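Local coordinates for protein L-asparaginase I (Vibrio cholerae, PDB 2OCD) that probably hydrolyses L-asparagine to L-aspartate and ammonium, working as a homotetramer of the asparaginase 1 family, at residues P111-G116 and E146-F151; N153-G158 and P179-G184; I239-G244 and V269-C274; G277-G282 and V295-D300. All coordinates share one frame; numbering follows the deposited sequence.

Contact 1. Residues P111-G116 and E146-F151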
loop_
_atom_site.group_PDB
_atom_site.type_symbol
_atom_site.label_atom_id
_atom_site.label_comp_id
_atom_site.label_asym_id
_atom_site.label_seq_id
_atom_site.Cartn_x
_atom_site.Cartn_y
_atom_site.Cartn_z
ATOM N N PRO B 111 -0.498 -14.120 -28.374
ATOM C CA PRO B 111 -0.893 -14.020 -26.958
ATOM C C PRO B 111 -1.872 -15.068 -26.566
ATOM O O PRO B 111 -2.781 -15.335 -27.340
ATOM C CB PRO B 111 -1.601 -12.670 -26.863
ATOM C CG PRO B 111 -1.146 -11.928 -28.010
ATOM C CD PRO B 111 -0.928 -12.939 -29.119
ATOM N N VAL B 112 -1.656 -15.676 -25.393
ATOM C CA VAL B 112 -2.620 -16.561 -24.745
ATOM C C VAL B 112 -2.795 -16.056 -23.326
ATOM O O VAL B 112 -1.871 -16.049 -22.544
ATOM C CB VAL B 112 -2.172 -18.026 -24.737
ATOM C CG1 VAL B 112 -3.331 -18.904 -24.356
ATOM C CG2 VAL B 112 -1.643 -18.425 -26.070
ATOM N N ILE B 113 -4.009 -15.579 -23.052
ATOM C CA ILE B 113 -4.387 -14.966 -21.814
ATOM C C ILE B 113 -5.480 -15.808 -21.179
ATOM O O ILE B 113 -6.587 -15.927 -21.714
ATOM C CB ILE B 113 -4.959 -13.573 -22.052
ATOM C CG1 ILE B 113 -4.026 -12.703 -22.893
ATOM C CG2 ILE B 113 -5.160 -12.875 -20.742
ATOM C CD1 ILE B 113 -4.477 -11.185 -22.921
ATOM N N VAL B 114 -5.170 -16.379 -20.026
ATOM C CA VAL B 114 -6.137 -17.100 -19.194
ATOM C C VAL B 114 -6.808 -16.104 -18.229
ATOM O O VAL B 114 -6.138 -15.317 -17.571
ATOM C CB VAL B 114 -5.429 -18.198 -18.379
ATOM C CG1 VAL B 114 -6.424 -18.987 -17.507
ATOM C CG2 VAL B 114 -4.617 -19.091 -19.324
ATOM N N THR B 115 -8.133 -16.113 -18.176
ATOM C CA THR B 115 -8.833 -15.253 -17.238
ATOM C C THR B 115 -10.140 -15.863 -16.778
ATOM O O THR B 115 -10.505 -16.979 -17.157
ATOM C CB THR B 115 -9.010 -13.818 -17.823
ATOM O OG1 THR B 115 -9.414 -12.904 -16.787
ATOM C CG2 THR B 115 -9.984 -13.774 -18.907
ATOM N N GLY B 116 -10.833 -15.127 -15.934
ATOM C CA GLY B 116 -12.066 -15.607 -15.309
ATOM C C GLY B 116 -12.638 -14.521 -14.428
ATOM O O GLY B 116 -12.300 -13.327 -14.563
ATOM N N GLU B 146 3.210 -14.886 -24.874
ATOM C CA GLU B 146 3.435 -15.837 -23.823
ATOM C C GLU B 146 2.072 -16.226 -23.277
ATOM O O GLU B 146 1.035 -15.622 -23.621
ATOM C CB GLU B 146 4.235 -15.281 -22.634
ATOM C CG GLU B 146 5.256 -14.158 -22.805
ATOM C CD GLU B 146 6.057 -13.894 -21.455
ATOM O OE1 GLU B 146 5.912 -14.711 -20.507
ATOM O OE2 GLU B 146 6.851 -12.887 -21.348
ATOM N N VAL B 147 2.091 -17.247 -22.421
ATOM C CA VAL B 147 0.919 -17.605 -21.621
ATOM C C VAL B 147 0.822 -16.674 -20.404
ATOM O O VAL B 147 1.674 -16.681 -19.530
ATOM C CB VAL B 147 0.928 -19.086 -21.225
ATOM C CG1 VAL B 147 -0.314 -19.411 -20.453
ATOM C CG2 VAL B 147 0.926 -19.944 -22.472
ATOM N N THR B 148 -0.210 -15.847 -20.377
ATOM C CA THR B 148 -0.369 -14.871 -19.298
ATOM C C THR B 148 -1.706 -15.057 -18.571
ATOM O O THR B 148 -2.557 -15.872 -18.994
ATOM C CB THR B 148 -0.252 -13.431 -19.867
ATOM O OG1 THR B 148 -1.251 -13.220 -20.880
ATOM C CG2 THR B 148 1.192 -13.191 -20.469
ATOM N N LEU B 149 -1.886 -14.325 -17.469
ATOM C CA LEU B 149 -3.040 -14.537 -16.562
ATOM C C LEU B 149 -3.549 -13.181 -16.152
ATOM O O LEU B 149 -2.800 -12.367 -15.594
ATOM C CB LEU B 149 -2.648 -15.391 -15.341
ATOM C CG LEU B 149 -3.722 -15.883 -14.346
ATOM C CD1 LEU B 149 -3.339 -17.185 -13.582
ATOM C CD2 LEU B 149 -4.089 -14.868 -13.302
ATOM N N PHE B 150 -4.804 -12.912 -16.459
ATOM C CA PHE B 150 -5.326 -11.611 -16.181
ATOM C C PHE B 150 -6.347 -11.668 -15.031
ATOM O O PHE B 150 -7.335 -12.433 -15.104
ATOM C CB PHE B 150 -5.902 -11.029 -17.459
ATOM C CG PHE B 150 -6.332 -9.618 -17.328
ATOM C CD1 PHE B 150 -5.399 -8.608 -17.151
ATOM C CD2 PHE B 150 -7.638 -9.277 -17.403
ATOM C CE1 PHE B 150 -5.790 -7.272 -17.013
ATOM C CE2 PHE B 150 -8.012 -7.945 -17.268
ATOM C CZ PHE B 150 -7.091 -6.964 -17.064
ATOM N N PHE B 151 -6.071 -10.904 -13.966
ATOM C CA PHE B 151 -6.972 -10.790 -12.818
ATOM C C PHE B 151 -6.594 -9.571 -11.976
ATOM O O PHE B 151 -5.428 -9.129 -12.013
ATOM C CB PHE B 151 -6.928 -12.059 -11.963
ATOM C CG PHE B 151 -8.290 -12.565 -11.500
ATOM C CD1 PHE B 151 -9.078 -13.334 -12.341
ATOM C CD2 PHE B 151 -8.737 -12.324 -10.203
ATOM C CE1 PHE B 151 -10.311 -13.840 -11.903
ATOM C CE2 PHE B 151 -9.952 -12.821 -9.728
ATOM C CZ PHE B 151 -10.744 -13.587 -10.571
#
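Val112 and Thr148 sit on adjacent parallel strands, and the backbones are drawn close along them. Thr148 N gives a nearly straight bond of 2.7 Å to Val112 O, and one step on Val114 N binds Thr148 O at 2.9 Å. On the face of Ile113, Thr148 and Phe150, Ile113 and Phe150 point the same way, side by side, with CG2 of Ile113 3.8 Å from CB of Phe150. Thr148 turns its hydroxyl between its own N and carbonyl carbon (chi1 58°), which brings OG1 to 3.5 Å from Ile113 CG1. The valine face is looser: Val112 CB is 4.3 Å from Val147 CG2. Helix 94-104 lies against Val114 and Leu149 there, and helix 127-141 against Thr115 and Phe150 on the other face. At the partly exposed end, Glu146 swings its carboxylate off to a salt bridge with Arg157, while its O still takes a bond from Val112 N. Thr115 OG1 donates to Phe150 O at 2.7 Å where the strands end, and Phe151 follows beside Thr91, a predicted substrate-binding residue. In this strand pairing of a beta-alpha-beta unit, the ladder satisfies buried backbone groups between mostly apolar side chains.

Contact 2. Residues N153-G158 and P179-G184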
loop_
_atom_site.group_PDB
_atom_site.type_symbol
_atom_site.label_atom_id
_atom_site.label_comp_id
_atom_site.label_asym_id
_atom_site.label_seq_id
_atom_site.Cartn_x
_atom_site.Cartn_y
_atom_site.Cartn_z
ATOM N N ASN B 153 -7.073 -6.515 -12.455
ATOM C CA ASN B 153 -6.509 -5.440 -13.287
ATOM C C ASN B 153 -5.022 -5.535 -13.633
ATOM O O ASN B 153 -4.376 -4.549 -14.019
ATOM C CB ASN B 153 -6.775 -4.075 -12.663
ATOM C CG ASN B 153 -8.228 -3.824 -12.435
ATOM O OD1 ASN B 153 -9.058 -4.021 -13.324
ATOM N ND2 ASN B 153 -8.561 -3.397 -11.231
ATOM N N ARG B 154 -4.468 -6.721 -13.539
ATOM C CA ARG B 154 -3.057 -6.889 -13.881
ATOM C C ARG B 154 -2.813 -8.165 -14.684
ATOM O O ARG B 154 -3.534 -9.147 -14.538
ATOM C CB ARG B 154 -2.205 -6.824 -12.639
ATOM C CG ARG B 154 -2.224 -8.042 -11.754
ATOM C CD ARG B 154 -1.349 -7.837 -10.477
ATOM N NE ARG B 154 -2.103 -7.078 -9.465
ATOM C CZ ARG B 154 -2.834 -7.604 -8.474
ATOM N NH1 ARG B 154 -2.901 -8.906 -8.272
ATOM N NH2 ARG B 154 -3.498 -6.803 -7.677
ATOM N N LEU B 155 -1.856 -8.105 -15.596
ATOM C CA LEU B 155 -1.540 -9.233 -16.412
ATOM C C LEU B 155 -0.253 -9.791 -15.907
ATOM O O LEU B 155 0.758 -9.095 -15.920
ATOM C CB LEU B 155 -1.332 -8.786 -17.849
ATOM C CG LEU B 155 -1.050 -9.944 -18.807
ATOM C CD1 LEU B 155 -2.337 -10.765 -18.989
ATOM C CD2 LEU B 155 -0.462 -9.435 -20.159
HETATM N N MSE B 156 -0.260 -11.055 -15.508
HETATM C CA MSE B 156 0.945 -11.667 -14.970
HETATM C C MSE B 156 1.458 -12.771 -15.843
HETATM O O MSE B 156 0.696 -13.392 -16.538
HETATM C CB MSE B 156 0.676 -12.208 -13.573
HETATM C CG MSE B 156 0.269 -11.131 -12.588
HETATM SE SE MSE B 156 -0.908 -11.888 -11.224
HETATM C CE MSE B 156 -2.638 -11.397 -12.129
ATOM N N ARG B 157 2.760 -13.040 -15.790
ATOM C CA ARG B 157 3.291 -14.234 -16.464
ATOM C C ARG B 157 2.577 -15.461 -15.910
ATOM O O ARG B 157 2.496 -15.626 -14.716
ATOM C CB ARG B 157 4.802 -14.343 -16.290
ATOM C CG ARG B 157 5.405 -15.537 -16.998
ATOM C CD ARG B 157 6.945 -15.436 -17.170
ATOM N NE ARG B 157 7.283 -14.407 -18.140
ATOM C CZ ARG B 157 8.379 -13.666 -18.132
ATOM N NH1 ARG B 157 9.296 -13.824 -17.218
ATOM N NH2 ARG B 157 8.543 -12.747 -19.062
ATOM N N GLY B 158 2.034 -16.297 -16.785
ATOM C CA GLY B 158 1.240 -17.441 -16.390
ATOM C C GLY B 158 1.937 -18.325 -15.413
ATOM O O GLY B 158 1.411 -18.633 -14.338
ATOM N N PRO B 179 4.187 -7.643 -12.450
ATOM C CA PRO B 179 3.273 -7.982 -13.513
ATOM C C PRO B 179 3.779 -7.388 -14.809
ATOM O O PRO B 179 4.381 -6.327 -14.794
ATOM C CB PRO B 179 1.941 -7.345 -13.094
ATOM C CG PRO B 179 2.155 -6.729 -11.783
ATOM C CD PRO B 179 3.600 -6.706 -11.480
ATOM N N LEU B 180 3.552 -8.122 -15.902
ATOM C CA LEU B 180 3.940 -7.733 -17.248
ATOM C C LEU B 180 3.226 -6.508 -17.698
ATOM O O LEU B 180 3.809 -5.688 -18.428
ATOM C CB LEU B 180 3.577 -8.818 -18.219
ATOM C CG LEU B 180 4.360 -10.091 -18.027
ATOM C CD1 LEU B 180 3.659 -11.191 -18.777
ATOM C CD2 LEU B 180 5.789 -9.870 -18.488
ATOM N N LEU B 181 1.955 -6.390 -17.311
ATOM C CA LEU B 181 1.255 -5.149 -17.534
ATOM C C LEU B 181 0.145 -4.870 -16.538
ATOM O O LEU B 181 -0.314 -5.768 -15.861
ATOM C CB LEU B 181 0.827 -5.021 -19.004
ATOM C CG LEU B 181 -0.532 -5.323 -19.555
ATOM C CD1 LEU B 181 -1.537 -4.352 -19.069
ATOM C CD2 LEU B 181 -0.393 -5.180 -21.040
ATOM N N GLU B 182 -0.195 -3.592 -16.416
ATOM C CA GLU B 182 -1.275 -3.101 -15.544
ATOM C C GLU B 182 -2.425 -2.388 -16.304
ATOM O O GLU B 182 -2.216 -1.399 -17.028
ATOM C CB GLU B 182 -0.719 -2.120 -14.543
ATOM C CG GLU B 182 0.537 -2.589 -13.859
ATOM C CD GLU B 182 0.294 -2.993 -12.438
ATOM O OE1 GLU B 182 -0.834 -3.455 -12.125
ATOM O OE2 GLU B 182 1.246 -2.850 -11.637
ATOM N N ALA B 183 -3.630 -2.909 -16.081
ATOM C CA ALA B 183 -4.862 -2.460 -16.712
ATOM C C ALA B 183 -5.659 -1.506 -15.820
ATOM O O ALA B 183 -6.752 -1.812 -15.364
ATOM C CB ALA B 183 -5.719 -3.697 -17.068
ATOM N N GLY B 184 -5.107 -0.325 -15.590
ATOM C CA GLY B 184 -5.795 0.714 -14.842
ATOM C C GLY B 184 -6.613 1.578 -15.766
ATOM O O GLY B 184 -7.046 1.133 -16.790
HETATM O O HOH W 1 -0.095 -4.548 -9.272
#
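Leu155 and Leu181 cross at a slant on the buried face of this antiparallel pair. Leu155 carries CG anti to its backbone N (chi1 -177°), and its CB comes to 3.9 Å from Leu181 CG. The backbone beneath them is joined both ways: Leu155 N reaches Leu181 O in an almost straight bond of 2.8 Å, and the longer return bond, from Leu181 N, arrives in the carbonyl plane on a lone pair of Leu155 O. A classic beta bulge sets two residues, Leu180 and Leu181, opposite the single Leu155. Its extra residue, Leu180, runs at about a right angle to Arg157 and sets CD1 3.6 Å from Arg157 N. The Arg157 guanidinium is taken up by a salt bridge to Glu146 and a bond to the carbonyl of Gly333.

Arg154 and Glu182 share the more open face. The Arg154 chain, bent at chi3, passes obliquely over Pro179, CD lying 3.9 Å from Pro179 CG. Glu182 bends at chi2 and brings OE1 to 3.7 Å from Arg154 CB. Their charged ends do not meet: Arg154 NE and Glu182 OE1 are 4.7 Å apart, and a water spans the gap, donating to OE1 and accepting a weak bond from NE. At the other end Ala183 N bonds Asn153 O at 2.7 Å, and Gly184 O accepts from Arg125 of a second subunit. The pair thus divides its chemistry by face: leucines packed on one, Leu181 against helix 127-141 and Leu155 against strand 147-151, and on the exposed side opposite charges that probably attract only loosely through water.

Contact 3. Residues I239-G244 and V269-C274; sequences ILLTFG and VNLTQC
Asn270 OD1 takes a 2.7 Å hydrogen bond from Thr242 OG1, which approaches in the plane of the amide on a lone pair. The two side chains meet at about a right angle. Thr242 holds OG1 between its backbone N and carbonyl carbon (chi1 63°), while Asn270 sends CG anti to its own N, and so the hydroxyl and the amide oxygen face one another across the strands. The remaining end of the amide is occupied too, since ND2 donates to the carbonyl of Gly246; this grip on both ends fixes the rotation of the amide.

Behind it runs the parallel ladder. Leu240 N bonds Val269 O at 2.8 Å, Leu271 N reaches Leu240 O at a bend, Thr242 N bonds Leu271 O at 2.9 Å, and Gln273 N closes on Thr242 O at 2.7 Å with an angle of 174° at the hydrogen. On the apolar face Ile239 and Val269 lie side by side, CG1 to CG1 at 3.5 Å, and Ile239 CG2 reaches obliquely to Leu271 CG at 3.8 Å. At the strand end, Thr272 OG1 accepts from Cys274 N in an ST turn.

Strands 237-242 and 267-272, linked through helix 252-263, form a beta-alpha-beta unit at the centre of the C-terminal sheet. Strand 213-217 flanks the first and strand 296-297 the second, helix 303-315 packs on Ile239 and Leu271, and Phe243 touches Asp92 of the third subunit.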
loop_
_atom_site.group_PDB
_atom_site.type_symbol
_atom_site.label_atom_id
_atom_site.label_comp_id
_atom_site.label_asym_id
_atom_site.label_seq_id
_atom_site.Cartn_x
_atom_site.Cartn_y
_atom_site.Cartn_z
ATOM N N ILE B 239 8.877 -32.702 -5.090
ATOM C CA ILE B 239 9.098 -31.304 -4.733
ATOM C C ILE B 239 9.242 -31.167 -3.200
ATOM O O ILE B 239 8.394 -31.563 -2.433
ATOM C CB ILE B 239 7.958 -30.388 -5.261
ATOM C CG1 ILE B 239 7.847 -30.518 -6.778
ATOM C CG2 ILE B 239 8.195 -28.915 -4.890
ATOM C CD1 ILE B 239 6.618 -29.786 -7.337
ATOM N N LEU B 240 10.339 -30.554 -2.793
ATOM C CA LEU B 240 10.675 -30.390 -1.403
ATOM C C LEU B 240 10.487 -28.949 -1.037
ATOM O O LEU B 240 11.224 -28.147 -1.539
ATOM C CB LEU B 240 12.119 -30.733 -1.271
ATOM C CG LEU B 240 12.588 -31.523 -0.092
ATOM C CD1 LEU B 240 11.855 -32.868 -0.051
ATOM C CD2 LEU B 240 14.114 -31.635 -0.354
ATOM N N LEU B 241 9.482 -28.627 -0.205
ATOM C CA LEU B 241 9.218 -27.257 0.214
ATOM C C LEU B 241 10.000 -27.067 1.528
ATOM O O LEU B 241 9.669 -27.643 2.581
ATOM C CB LEU B 241 7.707 -26.986 0.364
ATOM C CG LEU B 241 6.726 -27.436 -0.752
ATOM C CD1 LEU B 241 5.239 -27.605 -0.317
ATOM C CD2 LEU B 241 6.790 -26.527 -2.004
ATOM N N THR B 242 11.069 -26.287 1.462
ATOM C CA THR B 242 11.979 -26.136 2.595
ATOM C C THR B 242 11.849 -24.735 3.199
ATOM O O THR B 242 11.098 -23.902 2.662
ATOM C CB THR B 242 13.426 -26.395 2.176
ATOM O OG1 THR B 242 13.815 -25.424 1.209
ATOM C CG2 THR B 242 13.617 -27.838 1.588
ATOM N N PHE B 243 12.593 -24.486 4.287
ATOM C CA PHE B 243 12.599 -23.158 4.969
ATOM C C PHE B 243 13.521 -22.079 4.413
ATOM O O PHE B 243 14.614 -22.328 3.892
ATOM C CB PHE B 243 12.960 -23.284 6.441
ATOM C CG PHE B 243 12.384 -24.503 7.108
ATOM C CD1 PHE B 243 11.030 -24.625 7.296
ATOM C CD2 PHE B 243 13.203 -25.513 7.550
ATOM C CE1 PHE B 243 10.501 -25.739 7.918
ATOM C CE2 PHE B 243 12.668 -26.596 8.192
ATOM C CZ PHE B 243 11.316 -26.699 8.383
ATOM N N GLY B 244 13.078 -20.853 4.636
ATOM C CA GLY B 244 13.782 -19.668 4.167
ATOM C C GLY B 244 14.426 -19.943 2.820
ATOM O O GLY B 244 13.740 -20.283 1.861
ATOM N N VAL B 269 13.509 -31.678 -6.333
ATOM C CA VAL B 269 13.650 -30.263 -6.580
ATOM C C VAL B 269 13.323 -29.566 -5.287
ATOM O O VAL B 269 12.384 -29.939 -4.583
ATOM C CB VAL B 269 12.711 -29.789 -7.722
ATOM C CG1 VAL B 269 11.274 -30.079 -7.402
ATOM C CG2 VAL B 269 12.917 -28.271 -8.067
ATOM N N ASN B 270 14.141 -28.579 -4.961
ATOM C CA ASN B 270 14.010 -27.892 -3.718
ATOM C C ASN B 270 13.379 -26.510 -3.960
ATOM O O ASN B 270 14.028 -25.683 -4.559
ATOM C CB ASN B 270 15.411 -27.805 -3.074
ATOM C CG ASN B 270 15.445 -26.945 -1.801
ATOM O OD1 ASN B 270 14.376 -26.588 -1.209
ATOM N ND2 ASN B 270 16.660 -26.597 -1.378
ATOM N N LEU B 271 12.130 -26.286 -3.531
ATOM C CA LEU B 271 11.524 -24.945 -3.535
ATOM C C LEU B 271 11.378 -24.399 -2.124
ATOM O O LEU B 271 11.299 -25.157 -1.190
ATOM C CB LEU B 271 10.123 -24.973 -4.067
ATOM C CG LEU B 271 9.753 -25.463 -5.451
ATOM C CD1 LEU B 271 8.308 -25.019 -5.675
ATOM C CD2 LEU B 271 10.647 -24.880 -6.530
ATOM N N THR B 272 11.286 -23.090 -1.954
ATOM C CA THR B 272 11.031 -22.521 -0.621
ATOM C C THR B 272 9.531 -22.568 -0.217
ATOM O O THR B 272 8.661 -22.367 -1.045
ATOM C CB THR B 272 11.589 -21.067 -0.531
ATOM O OG1 THR B 272 11.580 -20.620 0.834
ATOM C CG2 THR B 272 10.799 -20.090 -1.449
ATOM N N GLN B 273 9.225 -22.858 1.047
ATOM C CA GLN B 273 7.854 -22.701 1.542
ATOM C C GLN B 273 7.508 -21.213 1.821
ATOM O O GLN B 273 6.351 -20.874 1.921
ATOM C CB GLN B 273 7.498 -23.674 2.692
ATOM C CG GLN B 273 8.195 -23.493 4.026
ATOM C CD GLN B 273 8.085 -24.738 4.991
ATOM O OE1 GLN B 273 8.464 -25.875 4.648
ATOM N NE2 GLN B 273 7.601 -24.490 6.202
ATOM N N CYS B 274 8.490 -20.309 1.846
ATOM C CA CYS B 274 8.202 -18.840 1.803
ATOM C C CYS B 274 7.500 -18.350 0.533
ATOM O O CYS B 274 7.677 -18.946 -0.525
ATOM C CB CYS B 274 9.489 -18.079 1.898
ATOM S SG CYS B 274 10.158 -18.296 3.469
#

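Contact 4. Residues G277-G282 and V295-D300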
loop_
_atom_site.group_PDB
_atom_site.type_symbol
_atom_site.label_atom_id
_atom_site.label_comp_id
_atom_site.label_asym_id
_atom_site.label_seq_id
_atom_site.Cartn_x
_atom_site.Cartn_y
_atom_site.Cartn_z
ATOM N N GLY B 277 10.498 -15.098 -2.621
ATOM C CA GLY B 277 11.790 -15.613 -2.194
ATOM C C GLY B 277 12.327 -16.780 -2.996
ATOM O O GLY B 277 11.573 -17.498 -3.662
ATOM N N LYS B 278 13.641 -16.967 -2.886
ATOM C CA LYS B 278 14.378 -17.765 -3.836
ATOM C C LYS B 278 15.360 -18.726 -3.152
ATOM O O LYS B 278 16.183 -18.318 -2.336
ATOM C CB LYS B 278 15.117 -16.823 -4.768
ATOM C CG LYS B 278 15.647 -17.513 -5.969
ATOM C CD LYS B 278 16.927 -16.883 -6.510
ATOM C CE LYS B 278 16.680 -15.848 -7.567
ATOM N NZ LYS B 278 17.635 -16.061 -8.733
ATOM N N VAL B 279 15.287 -20.004 -3.509
ATOM C CA VAL B 279 16.240 -20.985 -3.021
ATOM C C VAL B 279 17.682 -20.684 -3.540
ATOM O O VAL B 279 17.898 -20.368 -4.712
ATOM C CB VAL B 279 15.804 -22.447 -3.387
ATOM C CG1 VAL B 279 17.009 -23.411 -3.269
ATOM C CG2 VAL B 279 14.605 -22.915 -2.520
ATOM N N ASN B 280 18.640 -20.770 -2.620
ATOM C CA ASN B 280 20.070 -20.547 -2.849
ATOM C C ASN B 280 20.841 -21.728 -2.242
ATOM O O ASN B 280 21.296 -21.698 -1.094
ATOM C CB ASN B 280 20.491 -19.249 -2.173
ATOM C CG ASN B 280 21.875 -18.742 -2.609
ATOM O OD1 ASN B 280 22.762 -19.487 -3.055
ATOM N ND2 ASN B 280 22.074 -17.448 -2.421
HETATM N N MSE B 281 20.979 -22.785 -3.020
HETATM C CA MSE B 281 21.832 -23.900 -2.638
HETATM C C MSE B 281 23.241 -23.795 -3.256
HETATM O O MSE B 281 23.818 -24.800 -3.659
HETATM C CB MSE B 281 21.213 -25.227 -3.058
HETATM C CG MSE B 281 19.843 -25.572 -2.479
HETATM SE SE MSE B 281 19.138 -27.058 -3.598
HETATM C CE MSE B 281 20.669 -28.311 -3.467
ATOM N N GLY B 282 23.816 -22.604 -3.284
ATOM C CA GLY B 282 25.178 -22.417 -3.852
ATOM C C GLY B 282 26.301 -22.973 -2.989
ATOM O O GLY B 282 27.398 -23.258 -3.496
ATOM N N VAL B 295 19.723 -33.315 -4.771
ATOM C CA VAL B 295 18.568 -32.443 -4.894
ATOM C C VAL B 295 18.995 -31.265 -5.729
ATOM O O VAL B 295 20.120 -30.828 -5.606
ATOM C CB VAL B 295 18.106 -31.953 -3.503
ATOM C CG1 VAL B 295 16.806 -31.144 -3.632
ATOM C CG2 VAL B 295 17.967 -33.154 -2.567
ATOM N N ILE B 296 18.111 -30.776 -6.592
ATOM C CA ILE B 296 18.369 -29.556 -7.397
ATOM C C ILE B 296 17.471 -28.366 -6.946
ATOM O O ILE B 296 16.400 -28.573 -6.346
ATOM C CB ILE B 296 18.155 -29.838 -8.932
ATOM C CG1 ILE B 296 16.734 -30.278 -9.220
ATOM C CG2 ILE B 296 19.095 -30.903 -9.423
ATOM C CD1 ILE B 296 16.330 -30.084 -10.700
ATOM N N SER B 297 17.926 -27.147 -7.238
ATOM C CA SER B 297 17.236 -25.901 -6.832
ATOM C C SER B 297 16.162 -25.593 -7.818
ATOM O O SER B 297 16.347 -25.848 -8.966
ATOM C CB SER B 297 18.196 -24.697 -6.840
ATOM O OG SER B 297 17.607 -23.519 -6.253
ATOM N N GLY B 298 15.055 -25.041 -7.370
ATOM C CA GLY B 298 13.999 -24.497 -8.239
ATOM C C GLY B 298 13.979 -22.994 -7.980
ATOM O O GLY B 298 12.968 -22.327 -8.184
ATOM N N TYR B 299 15.091 -22.472 -7.473
ATOM C CA TYR B 299 15.275 -21.042 -7.359
ATOM C C TYR B 299 13.979 -20.424 -6.803
ATOM O O TYR B 299 13.577 -20.784 -5.679
ATOM C CB TYR B 299 15.727 -20.489 -8.732
ATOM C CG TYR B 299 17.016 -21.144 -9.217
ATOM C CD1 TYR B 299 18.284 -20.590 -8.897
ATOM C CD2 TYR B 299 16.987 -22.338 -9.925
ATOM C CE1 TYR B 299 19.477 -21.229 -9.269
ATOM C CE2 TYR B 299 18.154 -22.954 -10.324
ATOM C CZ TYR B 299 19.400 -22.401 -9.994
ATOM O OH TYR B 299 20.569 -23.016 -10.417
ATOM N N ASP B 300 13.314 -19.557 -7.585
ATOM C CA ASP B 300 12.071 -18.834 -7.143
ATOM C C ASP B 300 10.790 -19.301 -7.827
ATOM O O ASP B 300 9.882 -18.495 -8.054
ATOM C CB ASP B 300 12.189 -17.291 -7.309
ATOM C CG ASP B 300 12.488 -16.833 -8.736
ATOM O OD1 ASP B 300 12.762 -17.640 -9.672
ATOM O OD2 ASP B 300 12.482 -15.603 -8.926
#
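Val295 O meets the methyl end of selenomethionine Met281, whose CE lies 3.3 Å away. A bend at chi3 (53°) turns that methyl toward Val295, while SE lies over the backbone further on, 3.8 Å from Ser297 N. Ile296 faces the other way, onto helix 320-327. Ser297 points at the 277-282 loop, and its OG, anti to its own N, comes to 3.0 Å from Val279 CG1. The same oxygen accepts from Tyr299 N at 3.0 Å in an ST turn and lies 3.8 Å above the plane of the Tyr299 ring, over its centre. Past Gly298, Tyr299 O receives the one hydrogen bond between the segments, from Val279 N at 2.9 Å; the donor stands well above the carbonyl plane, with a C=O...N angle of 114°. Asp300 then sets CB 3.7 Å from Lys278 CG. Its carboxylate does not pair with that lysine, as NZ and OD2 are 5.2 Å apart; OD1 takes the backbone N of Thr336, and Lys278 NZ donates to Thr336 O. With a single backbone bond, the 277-282 loop lies along strand 296-297 and the turn after it chiefly by packing, partly against backbone and hydroxyl atoms, and the two polar ends hold the C-terminal tail instead.

Contacts 1 and 2 belong to one mixed sheet of the N-terminal part, contacts 3 and 4 to the parallel sheet of the C-terminal part; the nearest atoms of contacts 2 and 4 are about 9 Å apart. Contacts 1 and 3 are alike: buried, each the parallel pair of a beta-alpha-beta unit, though contact 3 adds a side-chain amide to its backbone ladder. Strand 147-151 leads into 154-157, and the Glu146–Arg157 salt bridge also ties contact 1 to the antiparallel, partly exposed contact 2, where an ordered water bridges charged side chains. Contact 4, buried but irregular, joins contact 3 through backbone bonds between Asn270 and both Ile296 and Gly298, and both touch the third subunit.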